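Local atomic coordinates of acyl-coenzyme A oxidase acox-1.2 (Caenorhabditis elegans, PDB entry 5K3J), a protein that catalyses the FAD-dependent desaturation of CoA-linked ascaroside side chains with O2 as oxidant, the first step in shortening these pheromones by peroxisomal beta-oxidation. Residues Leu199-Leu204 and Pro213-Val218. Sequence-based numbering, arbitrary orientation.
Sequences LVVAEL and PHFFMV
P213 packs against V201 and E203 on one face of the sheet: its CB lies beside V201 CG1 at 3.8 Å, and its nitrogen, which has no proton to give, lies near the E203 carboxylate. H214, on the other face, forms a hydrogen-bonded antiparallel pair with A202, its N reaching A202 O at 2.9 Å and its O accepting from A202 N. The H214 imidazole, with CG anti to its carbonyl carbon (chi1 -74°), takes L204 CD2 squarely over one face, 3.8 Å from the ring centroid and 6° off the normal, a CH-pi contact. G212 O and Y276 OH hold ND1 and NE2, which helps fix the ring's rotation. An alanine here would probably leave L204 CD2 without its aromatic face, and G212 O and Y276 OH without their imidazole partner. F215 returns to the face of V201, whose CG2 approaches the ring obliquely, 3.6 Å from CE1; the same phenyl group lies close to Y147, which binds the FAD shared between the two subunits. F216 pairs with V200 through two backbone bonds, while its ring turns an edge to V200 O and A202 O and brings CZ near L204 CD1; F174 adds an edge-to-face neighbour. M217, bent at chi2 and chi3, brings CE to L199 CD2 at 3.8 Å, and both residues pack on F118 of helix 112-125. V218 ends the segment with CG2 against V200 CG2, 3.7 Å apart. The principle at work is that one antiparallel pairing can serve two environments: P213, V201 and F215 lie on the face near the cofactor and substrate, while V200, A202, H214 and F216 pack on the other. Strands 197-205 and 210-219 thus form a beta hairpin in the beta domain characteristic of the acyl-CoA dehydrogenase and oxidase fold.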
ATOM      1  N   LEU A 199     -22.005  22.003  -5.072  1.00 25.56           N
ATOM      2  CA  LEU A 199     -22.410  21.812  -6.456  1.00 28.60           C
ATOM      3  C   LEU A 199     -22.887  20.376  -6.612  1.00 28.70           C
ATOM      4  O   LEU A 199     -22.080  19.456  -6.731  1.00 28.24           O
ATOM      5  CB  LEU A 199     -21.262  22.128  -7.418  1.00 31.31           C
ATOM      6  CG  LEU A 199     -21.080  23.618  -7.722  1.00 34.38           C
ATOM      7  CD1 LEU A 199     -19.728  23.907  -8.358  1.00 35.11           C
ATOM      8  CD2 LEU A 199     -22.204  24.080  -8.628  1.00 35.13           C
ATOM      9  N   VAL A 200     -24.204  20.194  -6.588  1.00 27.29           N
ATOM     10  CA  VAL A 200     -24.806  18.866  -6.579  1.00 25.73           C
ATOM     11  C   VAL A 200     -25.167  18.365  -7.969  1.00 25.21           C
ATOM     12  O   VAL A 200     -25.949  18.992  -8.687  1.00 29.75           O
ATOM     13  CB  VAL A 200     -26.070  18.846  -5.709  1.00 26.73           C
ATOM     14  CG1 VAL A 200     -26.749  17.486  -5.785  1.00 25.66           C
ATOM     15  CG2 VAL A 200     -25.715  19.188  -4.281  1.00 27.86           C
ATOM     16  N   VAL A 201     -24.594  17.222  -8.333  1.00 18.93           N
ATOM     17  CA  VAL A 201     -24.852  16.603  -9.626  1.00 18.56           C
ATOM     18  C   VAL A 201     -26.113  15.753  -9.566  1.00 21.85           C
ATOM     19  O   VAL A 201     -26.213  14.825  -8.761  1.00 18.44           O
ATOM     20  CB  VAL A 201     -23.673  15.724 -10.077  1.00 19.49           C
ATOM     21  CG1 VAL A 201     -23.975  15.088 -11.424  1.00 22.03           C
ATOM     22  CG2 VAL A 201     -22.387  16.544 -10.135  1.00 19.03           C
ATOM     23  N   ALA A 202     -27.079  16.071 -10.421  1.00 33.32           N
ATOM     24  CA  ALA A 202     -28.356  15.364 -10.405  1.00 33.23           C
ATOM     25  C   ALA A 202     -28.893  15.115 -11.806  1.00 36.01           C
ATOM     26  O   ALA A 202     -28.579  15.842 -12.743  1.00 39.95           O
ATOM     27  CB  ALA A 202     -29.376  16.136  -9.587  1.00 32.39           C
ATOM     28  N   GLU A 203     -29.706  14.075 -11.942  1.00 36.24           N
ATOM     29  CA  GLU A 203     -30.344  13.759 -13.210  1.00 37.61           C
ATOM     30  C   GLU A 203     -31.429  14.786 -13.526  1.00 34.68           C
ATOM     31  O   GLU A 203     -32.329  15.019 -12.721  1.00 30.38           O
ATOM     32  CB  GLU A 203     -30.933  12.352 -13.163  1.00 38.95           C
ATOM     33  CG  GLU A 203     -31.540  11.884 -14.467  1.00 41.75           C
ATOM     34  CD  GLU A 203     -30.490  11.562 -15.516  1.00 44.82           C
ATOM     35  OE1 GLU A 203     -29.358  11.197 -15.133  1.00 48.45           O
ATOM     36  OE2 GLU A 203     -30.796  11.679 -16.722  1.00 45.39           O
ATOM     37  N   LEU A 204     -31.340  15.402 -14.703  1.00 34.27           N
ATOM     38  CA  LEU A 204     -32.259  16.477 -15.072  1.00 36.58           C
ATOM     39  C   LEU A 204     -33.559  15.936 -15.657  1.00 40.32           C
ATOM     40  O   LEU A 204     -33.552  15.177 -16.626  1.00 42.59           O
ATOM     41  CB  LEU A 204     -31.594  17.430 -16.065  1.00 36.57           C
ATOM     42  CG  LEU A 204     -32.468  18.574 -16.575  1.00 33.77           C
ATOM     43  CD1 LEU A 204     -33.105  19.349 -15.427  1.00 34.27           C
ATOM     44  CD2 LEU A 204     -31.662  19.503 -17.474  1.00 33.04           C
ATOM     45  N   PRO A 213     -27.044  13.896 -16.285  1.00 33.21           N
ATOM     46  CA  PRO A 213     -26.562  14.596 -15.087  1.00 29.21           C
ATOM     47  C   PRO A 213     -26.192  16.060 -15.353  1.00 28.98           C
ATOM     48  O   PRO A 213     -25.562  16.353 -16.370  1.00 29.26           O
ATOM     49  CB  PRO A 213     -25.330  13.785 -14.692  1.00 30.69           C
ATOM     50  CG  PRO A 213     -24.854  13.192 -15.975  1.00 29.86           C
ATOM     51  CD  PRO A 213     -26.090  12.873 -16.749  1.00 29.46           C
ATOM     52  N   HIS A 214     -26.581  16.960 -14.451  1.00 30.66           N
ATOM     53  CA  HIS A 214     -26.270  18.382 -14.584  1.00 28.88           C
ATOM     54  C   HIS A 214     -25.802  18.973 -13.255  1.00 29.19           C
ATOM     55  O   HIS A 214     -25.842  18.299 -12.229  1.00 30.77           O
ATOM     56  CB  HIS A 214     -27.489  19.147 -15.100  1.00 33.09           C
ATOM     57  CG  HIS A 214     -27.769  18.932 -16.554  1.00 35.53           C
ATOM     58  ND1 HIS A 214     -28.085  17.697 -17.078  1.00 36.48           N
ATOM     59  CD2 HIS A 214     -27.775  19.796 -17.598  1.00 34.99           C
ATOM     60  CE1 HIS A 214     -28.271  17.809 -18.381  1.00 33.93           C
ATOM     61  NE2 HIS A 214     -28.092  19.072 -18.721  1.00 35.26           N
ATOM     62  N   PHE A 215     -25.359  20.228 -13.272  1.00 34.97           N
ATOM     63  CA  PHE A 215     -24.836  20.866 -12.066  1.00 34.21           C
ATOM     64  C   PHE A 215     -25.821  21.868 -11.468  1.00 32.06           C
ATOM     65  O   PHE A 215     -26.326  22.748 -12.161  1.00 31.34           O
ATOM     66  CB  PHE A 215     -23.505  21.555 -12.363  1.00 32.81           C
ATOM     67  CG  PHE A 215     -22.374  20.602 -12.591  1.00 32.43           C
ATOM     68  CD1 PHE A 215     -21.663  20.078 -11.523  1.00 31.91           C
ATOM     69  CD2 PHE A 215     -22.021  20.227 -13.876  1.00 32.93           C
ATOM     70  CE1 PHE A 215     -20.622  19.198 -11.736  1.00 31.83           C
ATOM     71  CE2 PHE A 215     -20.985  19.351 -14.095  1.00 32.30           C
ATOM     72  CZ  PHE A 215     -20.281  18.832 -13.018  1.00 30.50           C
ATOM     73  N   PHE A 216     -26.085  21.722 -10.174  1.00 21.87           N
ATOM     74  CA  PHE A 216     -26.988  22.618  -9.463  1.00 21.33           C
ATOM     75  C   PHE A 216     -26.314  23.159  -8.209  1.00 21.40           C
ATOM     76  O   PHE A 216     -25.884  22.395  -7.345  1.00 21.65           O
ATOM     77  CB  PHE A 216     -28.296  21.908  -9.087  1.00 22.57           C
ATOM     78  CG  PHE A 216     -29.019  21.315 -10.253  1.00 20.89           C
ATOM     79  CD1 PHE A 216     -28.637  20.088 -10.760  1.00 22.75           C
ATOM     80  CD2 PHE A 216     -30.088  21.976 -10.830  1.00 20.04           C
ATOM     81  CE1 PHE A 216     -29.293  19.540 -11.825  1.00 24.12           C
ATOM     82  CE2 PHE A 216     -30.752  21.427 -11.899  1.00 20.19           C
ATOM     83  CZ  PHE A 216     -30.353  20.211 -12.401  1.00 21.72           C
ATOM     84  N   MET A 217     -26.216  24.480  -8.120  1.00 24.48           N
ATOM     85  CA  MET A 217     -25.752  25.122  -6.901  1.00 26.86           C
ATOM     86  C   MET A 217     -26.779  24.937  -5.798  1.00 24.44           C
ATOM     87  O   MET A 217     -27.956  25.240  -5.979  1.00 25.56           O
ATOM     88  CB  MET A 217     -25.491  26.611  -7.134  1.00 28.86           C
ATOM     89  CG  MET A 217     -25.058  27.365  -5.891  1.00 29.94           C
ATOM     90  SD  MET A 217     -23.488  26.776  -5.227  1.00 28.61           S
ATOM     91  CE  MET A 217     -22.376  27.257  -6.543  1.00 30.11           C
ATOM     92  N   VAL A 218     -26.331  24.422  -4.660  1.00 32.16           N
ATOM     93  CA  VAL A 218     -27.211  24.240  -3.521  1.00 30.56           C
ATOM     94  C   VAL A 218     -26.587  24.828  -2.269  1.00 27.88           C
ATOM     95  O   VAL A 218     -25.464  24.475  -1.912  1.00 33.20           O
ATOM     96  CB  VAL A 218     -27.519  22.750  -3.284  1.00 31.38           C
ATOM     97  CG1 VAL A 218     -28.549  22.585  -2.168  1.00 31.56           C
ATOM     98  CG2 VAL A 218     -27.995  22.103  -4.566  1.00 31.87           C
TER